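Local coordinates for tRNA (Guanine-N(1)-)-methyltransferase (Aquifex aeolicus, PDB 1OY5) that transfers a methyl group from S-adenosyl-L-methionine to N1 of guanosine 37 in tRNA, working as a homodimer, at the interface of chains A and B. Numbering follows the deposited sequence. Chains: chain A/B, tRNA (Guanine-N(1)-)-methyltransferase.

The three contacts sample one two-fold interface of the homodimer. Measured between the centres of their C-alpha atoms, contact 1 lies about 53 Å from contact 2, while contact 3 is about 31 Å from contact 1 and 28 Å from contact 2. Contacts 1 and 2 draw on related stretches with the chains exchanged: the segment around A:Thr183 in contact 1 and B:Thr183 in contact 2 meets the 122-127 3-10 helix of the other chain. Contact 3 joins a segment of B inferred to bind S-adenosyl-L-methionine to A. The contacts hold the subunits together at both flanks and near the inferred cofactor sites.

Contact 1: the interface of chains A and B. Residues chain A 183, 185-188, 191, 193; chain B 57, 67, 123.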
ATOM      1  N   THR A 183       2.835  16.096 -21.531  1.00 26.98           N
ATOM      2  CA  THR A 183       3.931  16.993 -21.180  1.00 27.34           C
ATOM      3  C   THR A 183       4.945  17.298 -22.312  1.00 28.34           C
ATOM      4  O   THR A 183       5.004  16.614 -23.347  1.00 28.15           O
ATOM      5  CB  THR A 183       4.652  16.529 -19.944  1.00 27.20           C
ATOM      6  OG1 THR A 183       5.512  17.591 -19.533  1.00 25.27           O
ATOM      7  CG2 THR A 183       5.588  15.333 -20.245  1.00 27.60           C
ATOM      8  N   PRO A 185       7.677  17.221 -24.407  1.00 31.52           N
ATOM      9  CA  PRO A 185       7.784  16.609 -25.729  1.00 31.34           C
ATOM     10  C   PRO A 185       6.494  16.697 -26.557  1.00 31.01           C
ATOM     11  O   PRO A 185       5.615  15.855 -26.447  1.00 30.83           O
ATOM     12  CB  PRO A 185       8.185  15.177 -25.401  1.00 31.68           C
ATOM     13  CG  PRO A 185       9.056  15.339 -24.210  1.00 31.37           C
ATOM     14  CD  PRO A 185       8.541  16.537 -23.432  1.00 31.63           C
ATOM     15  N   ARG A 186       6.411  17.720 -27.406  1.00 30.95           N
ATOM     16  CA  ARG A 186       5.224  17.969 -28.240  1.00 30.77           C
ATOM     17  C   ARG A 186       4.919  16.802 -29.173  1.00 29.93           C
ATOM     18  O   ARG A 186       3.767  16.419 -29.354  1.00 29.72           O
ATOM     19  CB  ARG A 186       5.405  19.242 -29.061  1.00 30.93           C
ATOM     20  CG  ARG A 186       4.223  19.557 -29.968  1.00 32.18           C
ATOM     21  CD  ARG A 186       4.544  20.602 -31.012  1.00 34.05           C
ATOM     22  NE  ARG A 186       3.476  20.841 -31.983  1.00 35.86           N
ATOM     23  CZ  ARG A 186       3.024  19.947 -32.867  1.00 36.90           C
ATOM     24  NH1 ARG A 186       3.523  18.710 -32.913  1.00 36.48           N
ATOM     25  NH2 ARG A 186       2.056  20.301 -33.713  1.00 37.19           N
ATOM     26  N   GLU A 187       5.953  16.266 -29.797  1.00 29.21           N
ATOM     27  CA  GLU A 187       5.790  15.071 -30.603  1.00 28.88           C
ATOM     28  C   GLU A 187       6.894  14.086 -30.241  1.00 28.14           C
ATOM     29  O   GLU A 187       8.062  14.457 -30.154  1.00 27.99           O
ATOM     30  CB  GLU A 187       5.830  15.408 -32.083  1.00 29.03           C
ATOM     31  CG  GLU A 187       5.731  14.205 -33.002  1.00 29.81           C
ATOM     32  CD  GLU A 187       5.545  14.626 -34.441  1.00 31.56           C
ATOM     33  OE1 GLU A 187       5.490  13.748 -35.337  1.00 33.61           O
ATOM     34  OE2 GLU A 187       5.445  15.853 -34.677  1.00 32.32           O
ATOM     35  N   TYR A 188       6.525  12.834 -30.017  1.00 27.48           N
ATOM     36  CA  TYR A 188       7.509  11.816 -29.665  1.00 27.13           C
ATOM     37  C   TYR A 188       7.175  10.484 -30.332  1.00 26.65           C
ATOM     38  O   TYR A 188       6.026  10.064 -30.342  1.00 26.34           O
ATOM     39  CB  TYR A 188       7.574  11.665 -28.152  1.00 26.93           C
ATOM     40  CG  TYR A 188       8.596  10.667 -27.676  1.00 26.50           C
ATOM     41  CD1 TYR A 188       8.204   9.462 -27.134  1.00 27.15           C
ATOM     42  CD2 TYR A 188       9.951  10.932 -27.754  1.00 25.45           C
ATOM     43  CE1 TYR A 188       9.135   8.543 -26.686  1.00 26.42           C
ATOM     44  CE2 TYR A 188      10.882  10.023 -27.312  1.00 24.78           C
ATOM     45  CZ  TYR A 188      10.468   8.831 -26.776  1.00 24.80           C
ATOM     46  OH  TYR A 188      11.385   7.918 -26.318  1.00 23.75           O
ATOM     47  N   MET A 191       4.129  10.116 -31.965  1.00 28.00           N
ATOM     48  CA  MET A 191       2.941  10.402 -31.175  1.00 28.56           C
ATOM     49  C   MET A 191       2.901  11.903 -30.878  1.00 28.97           C
ATOM     50  O   MET A 191       3.860  12.457 -30.329  1.00 29.04           O
ATOM     51  CB  MET A 191       2.927   9.559 -29.892  1.00 28.39           C
ATOM     52  CG  MET A 191       2.650   8.082 -30.181  1.00 28.22           C
ATOM     53  SD  MET A 191       2.779   6.970 -28.797  1.00 27.65           S
ATOM     54  CE  MET A 191       4.508   6.816 -28.664  1.00 27.11           C
ATOM     55  N   VAL A 193       0.891  15.441 -29.254  1.00 29.94           N
ATOM     56  CA  VAL A 193      -0.048  15.927 -28.256  1.00 30.03           C
ATOM     57  C   VAL A 193      -1.251  16.507 -28.963  1.00 30.17           C
ATOM     58  O   VAL A 193      -1.094  17.244 -29.924  1.00 29.95           O
ATOM     59  CB  VAL A 193       0.536  17.088 -27.423  1.00 29.94           C
ATOM     60  CG1 VAL A 193      -0.542  17.677 -26.511  1.00 29.91           C
ATOM     61  CG2 VAL A 193       1.742  16.639 -26.607  1.00 30.09           C
TER
ATOM     62  N   TYR B  57       0.839  20.566 -20.235  1.00 36.98           N
ATOM     63  CA  TYR B  57       0.245  21.505 -21.160  1.00 37.52           C
ATOM     64  C   TYR B  57      -1.051  22.046 -20.600  1.00 37.97           C
ATOM     65  O   TYR B  57      -1.494  21.639 -19.533  1.00 38.03           O
ATOM     66  CB  TYR B  57      -0.065  20.790 -22.468  1.00 37.44           C
ATOM     67  CG  TYR B  57       1.126  20.660 -23.379  1.00 37.83           C
ATOM     68  CD1 TYR B  57       1.704  19.425 -23.634  1.00 38.05           C
ATOM     69  CD2 TYR B  57       1.680  21.777 -23.985  1.00 36.82           C
ATOM     70  CE1 TYR B  57       2.801  19.317 -24.467  1.00 37.35           C
ATOM     71  CE2 TYR B  57       2.773  21.676 -24.810  1.00 36.04           C
ATOM     72  CZ  TYR B  57       3.328  20.443 -25.043  1.00 36.45           C
ATOM     73  OH  TYR B  57       4.423  20.322 -25.856  1.00 36.89           O
ATOM     74  N   PRO B  67       7.389  11.290 -21.451  1.00 24.23           N
ATOM     75  CA  PRO B  67       7.359  10.059 -22.239  1.00 24.03           C
ATOM     76  C   PRO B  67       8.722   9.400 -22.460  1.00 23.90           C
ATOM     77  O   PRO B  67       8.850   8.180 -22.279  1.00 23.91           O
ATOM     78  CB  PRO B  67       6.808  10.534 -23.579  1.00 24.19           C
ATOM     79  CG  PRO B  67       6.132  11.786 -23.273  1.00 24.47           C
ATOM     80  CD  PRO B  67       6.959  12.453 -22.240  1.00 24.09           C
ATOM     81  N   ARG B 123       0.760   9.299 -23.752  1.00 30.76           N
ATOM     82  CA  ARG B 123       1.452   8.575 -24.813  1.00 30.57           C
ATOM     83  C   ARG B 123       2.109   7.285 -24.314  1.00 29.88           C
ATOM     84  O   ARG B 123       2.347   6.370 -25.093  1.00 30.19           O
ATOM     85  CB  ARG B 123       2.478   9.487 -25.464  1.00 30.49           C
ATOM     86  CG  ARG B 123       1.828  10.632 -26.202  1.00 31.17           C
ATOM     87  CD  ARG B 123       2.786  11.689 -26.698  1.00 31.45           C
ATOM     88  NE  ARG B 123       3.226  12.566 -25.615  1.00 31.84           N
ATOM     89  CZ  ARG B 123       4.037  13.609 -25.772  1.00 31.58           C
ATOM     90  NH1 ARG B 123       4.495  13.911 -26.978  1.00 31.27           N
ATOM     91  NH2 ARG B 123       4.378  14.363 -24.724  1.00 31.54           N
TER
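The backbone from A:Thr183 to A:Pro185 is laid out with both carbonyls directed at B:Arg123, A:Pro185 having phi/psi of -47/95°, before the chain enters strand 187-188. B:Arg123, on the 3-10 helix 122-127, bends at chi3 (-77°), which turns the edge of its guanidinium toward these carbonyls. NH2 donates to A:Thr183 O at 2.7 Å in a well-bent bond, with the oxygen close to the guanidinium plane. A:Pro185 O crowds the same edge implausibly, so its half of the grip is doubtful. One methyl of A:Val193, CG2, lies above the guanidinium toward its rim, 3.9 Å from B:Arg123 CZ. The same methyl touches B:Tyr57 CE1 at 3.6 Å, while the ring's hydroxyl OH reaches A:Arg186 CA at 3.4 Å. An alanine in place of B:Tyr57 would probably open a gap beside A:Val193 and A:Arg186 and leave A:Val193 CG2 freer to move off the guanidinium. A:Met191 runs antiparallel to the arginine stem, CB 3.8 Å from B:Arg123 CD. B:Pro67, opening helix 67-80, packs CD against A:Thr183 CG2 at 3.8 Å. The patch pins the 183-193 segment of one subunit to the other, supporting the homodimer.

Contact 2: the interface of chains A and B. Residues chain A 56, 64-65, 118-122; chain B 181-183.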
ATOM      1  N   PRO A  56       0.095 -19.964  18.065  1.00 24.87           N
ATOM      2  CA  PRO A  56      -1.236 -19.644  18.571  1.00 25.76           C
ATOM      3  C   PRO A  56      -1.930 -20.830  19.208  1.00 26.49           C
ATOM      4  O   PRO A  56      -1.446 -21.945  19.085  1.00 27.57           O
ATOM      5  CB  PRO A  56      -1.965 -19.179  17.312  1.00 25.86           C
ATOM      6  CG  PRO A  56      -1.312 -19.899  16.230  1.00 25.23           C
ATOM      7  CD  PRO A  56       0.131 -19.944  16.596  1.00 25.01           C
ATOM      8  N   VAL A  64       1.593 -16.078  15.657  1.00 27.76           N
ATOM      9  CA  VAL A  64       0.867 -14.851  15.919  1.00 26.77           C
ATOM     10  C   VAL A  64       1.794 -13.907  16.690  1.00 25.00           C
ATOM     11  O   VAL A  64       2.652 -14.348  17.414  1.00 23.94           O
ATOM     12  CB  VAL A  64      -0.381 -15.194  16.761  1.00 26.60           C
ATOM     13  CG1 VAL A  64       0.054 -15.788  18.052  1.00 27.73           C
ATOM     14  CG2 VAL A  64      -1.222 -14.001  17.058  1.00 27.02           C
ATOM     15  N   LEU A  65       1.616 -12.611  16.556  1.00 24.28           N
ATOM     16  CA  LEU A  65       2.450 -11.688  17.313  1.00 24.02           C
ATOM     17  C   LEU A  65       2.013 -11.675  18.732  1.00 23.46           C
ATOM     18  O   LEU A  65       0.832 -11.608  19.006  1.00 23.92           O
ATOM     19  CB  LEU A  65       2.339 -10.263  16.764  1.00 24.56           C
ATOM     20  CG  LEU A  65       3.018 -10.049  15.422  1.00 23.61           C
ATOM     21  CD1 LEU A  65       2.942  -8.610  15.075  1.00 23.31           C
ATOM     22  CD2 LEU A  65       4.467 -10.505  15.497  1.00 25.19           C
ATOM     23  N   GLU A 118      -0.211 -14.871  11.367  1.00 31.34           N
ATOM     24  CA  GLU A 118      -1.625 -15.113  11.553  1.00 31.08           C
ATOM     25  C   GLU A 118      -2.312 -13.966  12.276  1.00 30.45           C
ATOM     26  O   GLU A 118      -3.479 -14.082  12.597  1.00 31.15           O
ATOM     27  CB  GLU A 118      -1.848 -16.373  12.386  1.00 31.77           C
ATOM     28  CG  GLU A 118      -0.964 -17.557  12.033  1.00 33.09           C
ATOM     29  CD  GLU A 118      -0.609 -17.602  10.555  1.00 36.55           C
ATOM     30  OE1 GLU A 118      -1.380 -18.255   9.789  1.00 36.03           O
ATOM     31  OE2 GLU A 118       0.440 -16.982  10.170  1.00 38.25           O
ATOM     32  N   GLY A 119      -1.613 -12.872  12.554  1.00 29.57           N
ATOM     33  CA  GLY A 119      -2.231 -11.774  13.256  1.00 29.09           C
ATOM     34  C   GLY A 119      -1.627 -11.426  14.600  1.00 28.63           C
ATOM     35  O   GLY A 119      -0.541 -11.883  14.962  1.00 28.42           O
ATOM     36  N   VAL A 120      -2.351 -10.586  15.332  1.00 27.65           N
ATOM     37  CA  VAL A 120      -1.899 -10.084  16.603  1.00 27.05           C
ATOM     38  C   VAL A 120      -2.762 -10.642  17.695  1.00 27.20           C
ATOM     39  O   VAL A 120      -3.950 -10.785  17.544  1.00 27.44           O
ATOM     40  CB  VAL A 120      -1.941  -8.561  16.601  1.00 26.61           C
ATOM     41  CG1 VAL A 120      -1.576  -7.988  17.957  1.00 26.17           C
ATOM     42  CG2 VAL A 120      -1.026  -8.063  15.565  1.00 26.01           C
ATOM     43  N   ASP A 121      -2.159 -10.999  18.808  1.00 27.80           N
ATOM     44  CA  ASP A 121      -2.943 -11.538  19.890  1.00 28.50           C
ATOM     45  C   ASP A 121      -4.056 -10.535  20.119  1.00 28.98           C
ATOM     46  O   ASP A 121      -3.800  -9.327  20.169  1.00 29.85           O
ATOM     47  CB  ASP A 121      -2.073 -11.718  21.123  1.00 28.57           C
ATOM     48  CG  ASP A 121      -2.859 -12.151  22.345  1.00 29.03           C
ATOM     49  OD1 ASP A 121      -2.874 -13.348  22.666  1.00 29.14           O
ATOM     50  OD2 ASP A 121      -3.466 -11.355  23.085  1.00 31.39           O
ATOM     51  N   GLU A 122      -5.290 -11.013  20.209  1.00 29.08           N
ATOM     52  CA  GLU A 122      -6.431 -10.120  20.398  1.00 29.30           C
ATOM     53  C   GLU A 122      -6.303  -9.152  21.568  1.00 28.73           C
ATOM     54  O   GLU A 122      -6.815  -8.053  21.492  1.00 28.73           O
ATOM     55  CB  GLU A 122      -7.722 -10.926  20.594  1.00 29.96           C
ATOM     56  CG  GLU A 122      -8.467 -11.187  19.305  1.00 30.41           C
ATOM     57  CD  GLU A 122      -9.091  -9.939  18.741  1.00 29.12           C
ATOM     58  OE1 GLU A 122     -10.023  -9.463  19.384  1.00 23.73           O
ATOM     59  OE2 GLU A 122      -8.618  -9.438  17.673  1.00 32.35           O
TER
ATOM     60  N   VAL B 181      -7.230 -14.371  17.201  1.00 24.73           N
ATOM     61  CA  VAL B 181      -6.143 -15.310  17.444  1.00 24.10           C
ATOM     62  C   VAL B 181      -5.427 -15.001  18.756  1.00 23.64           C
ATOM     63  O   VAL B 181      -5.467 -13.893  19.239  1.00 24.04           O
ATOM     64  CB  VAL B 181      -5.176 -15.258  16.304  1.00 24.43           C
ATOM     65  CG1 VAL B 181      -5.930 -15.485  14.995  1.00 25.05           C
ATOM     66  CG2 VAL B 181      -4.440 -13.917  16.280  1.00 24.44           C
ATOM     67  N   TYR B 182      -4.822 -15.999  19.369  1.00 23.81           N
ATOM     68  CA  TYR B 182      -4.106 -15.804  20.624  1.00 24.10           C
ATOM     69  C   TYR B 182      -2.803 -16.564  20.629  1.00 23.70           C
ATOM     70  O   TYR B 182      -2.630 -17.518  19.886  1.00 22.56           O
ATOM     71  CB  TYR B 182      -4.912 -16.312  21.798  1.00 24.44           C
ATOM     72  CG  TYR B 182      -6.100 -15.480  22.128  1.00 26.58           C
ATOM     73  CD1 TYR B 182      -6.059 -14.563  23.167  1.00 28.60           C
ATOM     74  CD2 TYR B 182      -7.277 -15.624  21.422  1.00 27.95           C
ATOM     75  CE1 TYR B 182      -7.150 -13.799  23.485  1.00 27.82           C
ATOM     76  CE2 TYR B 182      -8.366 -14.861  21.724  1.00 29.39           C
ATOM     77  CZ  TYR B 182      -8.303 -13.948  22.756  1.00 29.40           C
ATOM     78  OH  TYR B 182      -9.430 -13.206  23.066  1.00 31.98           O
ATOM     79  N   THR B 183      -1.892 -16.140  21.492  1.00 24.15           N
ATOM     80  CA  THR B 183      -0.617 -16.810  21.581  1.00 24.68           C
ATOM     81  C   THR B 183      -0.096 -16.995  22.976  1.00 25.35           C
ATOM     82  O   THR B 183      -0.631 -16.466  23.927  1.00 24.13           O
ATOM     83  CB  THR B 183       0.424 -16.158  20.706  1.00 24.67           C
ATOM     84  OG1 THR B 183       1.497 -17.085  20.527  1.00 23.42           O
ATOM     85  CG2 THR B 183       1.043 -14.903  21.337  1.00 24.60           C
TER
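The loop segment B:Val181 to B:Thr183 runs between two parts of chain A: the loop 118-121 with the start of the 3-10 helix 122-127, and strand 64-65 with the loop residue A:Pro56. An antiparallel beta bridge pairs A:Pro56 with B:Thr183. Hydrogen bonds hold the segment to the end of the loop and the first residue of the 3-10 helix. A:Glu122 N donates to B:Val181 O at 3.0 Å, nearly along the C=O axis (173°). In return B:Thr183 N donates to the carboxylate oxygen A:Asp121 OD1 at 3.2 Å, with 158° at the hydrogen; OD1 accepts it through its anti lone pair, the one away from OD2. The carboxylate is brought there by a chi1 of 174°, CG anti to the backbone N. Its plane stands almost perpendicular to the ring of B:Tyr182, whose CD1 is 3.4 Å from OD1. Farther along the same ring, CZ rests on A:Glu122 CB at 3.8 Å, an aliphatic contact through the glutamate stem. B:Val181 has the most surface hidden by the partner, 85 Å². Its CG2 meets A:Val64 CG2, the two side chains passing in opposite directions, and also A:Val120 O at 3.4 Å; CG1 lies 3.7 Å from A:Glu118 O. The modelled approach of A:Val64 to B:Thr183 is too tight to interpret. By backbone pairing and the valine packed against A, the site ties B's 181-183 segment to A and contributes to the homodimer.

Contact 3: the interface of chains A and B. Residues chain A 96-98, 101, 152; chain B 136-138.
Hydrogen bonding links A:Gln98 to the B:Asp136 to B:Ile138 segment. A:Gln98 N, at the start of helix 98-105, donates to B:Asp136 O at 3.1 Å with 144° at the hydrogen, the donor lying 27° from the carbonyl plane. Its side chain, bent at chi2 (-47°), turns the amide oxygen OE1 toward B:Ile138 N at 3.4 Å, a weak bond, though straight. The backbone N and side-chain amide of one residue thus address two peptide groups on either side of B:Phe137.

Apolar packing centres on B:Phe137, with 80 Å² hidden. A:Leu96 CG stands over the middle of one ring face, and its methyl CD2 is 4.1 Å from the ring carbon CE1. On the opposite edge of the ring, the ortho carbon B:Phe137 CD2 meets A:Ala152 CB at 4.1 Å. The stem joins in: B:Phe137 CB lies 3.9 Å from A:Asn97 CA, and A:Gln98 CG is 4.0 Å from B:Phe137 CA.

In the fold, B:Asp136 to B:Ile138 belong to the segment inferred to bind S-adenosyl-L-methionine, lodged between the start of helix 98-105 and helix 143-155 of chain A; the neighbouring subunit therefore probably steadies this part of the cofactor pocket.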
ATOM      1  N   LEU A  96      -8.581   2.168   3.553  1.00 39.59           N
ATOM      2  CA  LEU A  96      -8.769   3.487   4.156  1.00 38.15           C
ATOM      3  C   LEU A  96      -9.255   4.477   3.082  1.00 37.01           C
ATOM      4  O   LEU A  96      -9.385   4.112   1.922  1.00 36.90           O
ATOM      5  CB  LEU A  96      -7.438   3.977   4.744  1.00 38.16           C
ATOM      6  CG  LEU A  96      -6.250   3.913   3.795  1.00 37.68           C
ATOM      7  CD1 LEU A  96      -5.060   4.594   4.365  1.00 37.79           C
ATOM      8  CD2 LEU A  96      -5.886   2.476   3.451  1.00 39.39           C
ATOM      9  N   ASN A  97      -9.489   5.732   3.454  1.00 35.78           N
ATOM     10  CA  ASN A  97      -9.990   6.731   2.515  1.00 35.41           C
ATOM     11  C   ASN A  97      -9.586   8.176   2.865  1.00 34.46           C
ATOM     12  O   ASN A  97      -9.092   8.433   3.947  1.00 34.62           O
ATOM     13  CB  ASN A  97     -11.498   6.602   2.461  1.00 35.75           C
ATOM     14  CG  ASN A  97     -12.066   6.105   3.774  1.00 37.58           C
ATOM     15  OD1 ASN A  97     -11.874   4.935   4.154  1.00 41.34           O
ATOM     16  ND2 ASN A  97     -12.727   6.992   4.499  1.00 37.64           N
ATOM     17  N   GLN A  98      -9.792   9.124   1.952  1.00 33.45           N
ATOM     18  CA  GLN A  98      -9.358  10.488   2.196  1.00 33.02           C
ATOM     19  C   GLN A  98     -10.025  11.005   3.425  1.00 32.99           C
ATOM     20  O   GLN A  98      -9.626  12.036   3.955  1.00 32.82           O
ATOM     21  CB  GLN A  98      -9.701  11.417   1.043  1.00 33.14           C
ATOM     22  CG  GLN A  98      -8.576  11.736   0.074  1.00 33.84           C
ATOM     23  CD  GLN A  98      -7.255  12.119   0.738  1.00 33.80           C
ATOM     24  OE1 GLN A  98      -6.514  11.271   1.141  1.00 33.03           O
ATOM     25  NE2 GLN A  98      -6.962  13.403   0.805  1.00 38.22           N
ATOM     26  N   VAL A 101      -7.639   9.900   6.267  1.00 33.06           N
ATOM     27  CA  VAL A 101      -6.384  10.594   6.067  1.00 32.63           C
ATOM     28  C   VAL A 101      -6.498  11.970   6.712  1.00 32.55           C
ATOM     29  O   VAL A 101      -5.633  12.396   7.458  1.00 32.46           O
ATOM     30  CB  VAL A 101      -6.010  10.746   4.570  1.00 32.16           C
ATOM     31  CG1 VAL A 101      -4.765  11.593   4.430  1.00 31.22           C
ATOM     32  CG2 VAL A 101      -5.790   9.409   3.924  1.00 31.74           C
ATOM     33  N   ALA A 152      -0.034   9.419   2.942  1.00 22.68           N
ATOM     34  CA  ALA A 152      -1.286  10.123   2.688  1.00 22.34           C
ATOM     35  C   ALA A 152      -1.480  11.317   3.611  1.00 22.28           C
ATOM     36  O   ALA A 152      -1.854  12.408   3.173  1.00 21.60           O
ATOM     37  CB  ALA A 152      -2.484   9.157   2.807  1.00 21.89           C
TER
ATOM     38  N   ASP B 136      -9.540   5.137  -3.052  1.00 26.49           N
ATOM     39  CA  ASP B 136     -10.252   6.286  -2.516  1.00 25.90           C
ATOM     40  C   ASP B 136      -9.404   7.257  -1.696  1.00 24.13           C
ATOM     41  O   ASP B 136      -9.924   8.044  -0.947  1.00 23.71           O
ATOM     42  CB  ASP B 136     -11.416   5.816  -1.647  1.00 26.55           C
ATOM     43  CG  ASP B 136     -12.148   4.627  -2.224  1.00 28.53           C
ATOM     44  OD1 ASP B 136     -11.682   4.075  -3.233  1.00 32.92           O
ATOM     45  OD2 ASP B 136     -13.218   4.184  -1.749  1.00 31.85           O
ATOM     46  N   PHE B 137      -8.098   7.212  -1.820  1.00 23.19           N
ATOM     47  CA  PHE B 137      -7.258   8.110  -1.022  1.00 22.51           C
ATOM     48  C   PHE B 137      -6.063   8.478  -1.891  1.00 21.16           C
ATOM     49  O   PHE B 137      -5.814   7.834  -2.867  1.00 19.90           O
ATOM     50  CB  PHE B 137      -6.848   7.469   0.333  1.00 22.21           C
ATOM     51  CG  PHE B 137      -5.859   6.318   0.204  1.00 22.98           C
ATOM     52  CD1 PHE B 137      -6.277   5.068  -0.161  1.00 23.75           C
ATOM     53  CD2 PHE B 137      -4.523   6.510   0.470  1.00 22.85           C
ATOM     54  CE1 PHE B 137      -5.381   4.036  -0.275  1.00 27.45           C
ATOM     55  CE2 PHE B 137      -3.631   5.504   0.357  1.00 26.52           C
ATOM     56  CZ  PHE B 137      -4.047   4.247  -0.025  1.00 27.67           C
ATOM     57  N   ILE B 138      -5.349   9.528  -1.540  1.00 20.55           N
ATOM     58  CA  ILE B 138      -4.253   9.976  -2.354  1.00 20.77           C
ATOM     59  C   ILE B 138      -2.867   9.794  -1.761  1.00 20.45           C
ATOM     60  O   ILE B 138      -2.600  10.203  -0.658  1.00 20.72           O
ATOM     61  CB  ILE B 138      -4.456  11.434  -2.726  1.00 20.83           C
ATOM     62  CG1 ILE B 138      -5.739  11.554  -3.524  1.00 21.52           C
ATOM     63  CG2 ILE B 138      -3.279  11.914  -3.582  1.00 22.86           C
ATOM     64  CD1 ILE B 138      -5.985  12.903  -4.043  1.00 23.61           C
TER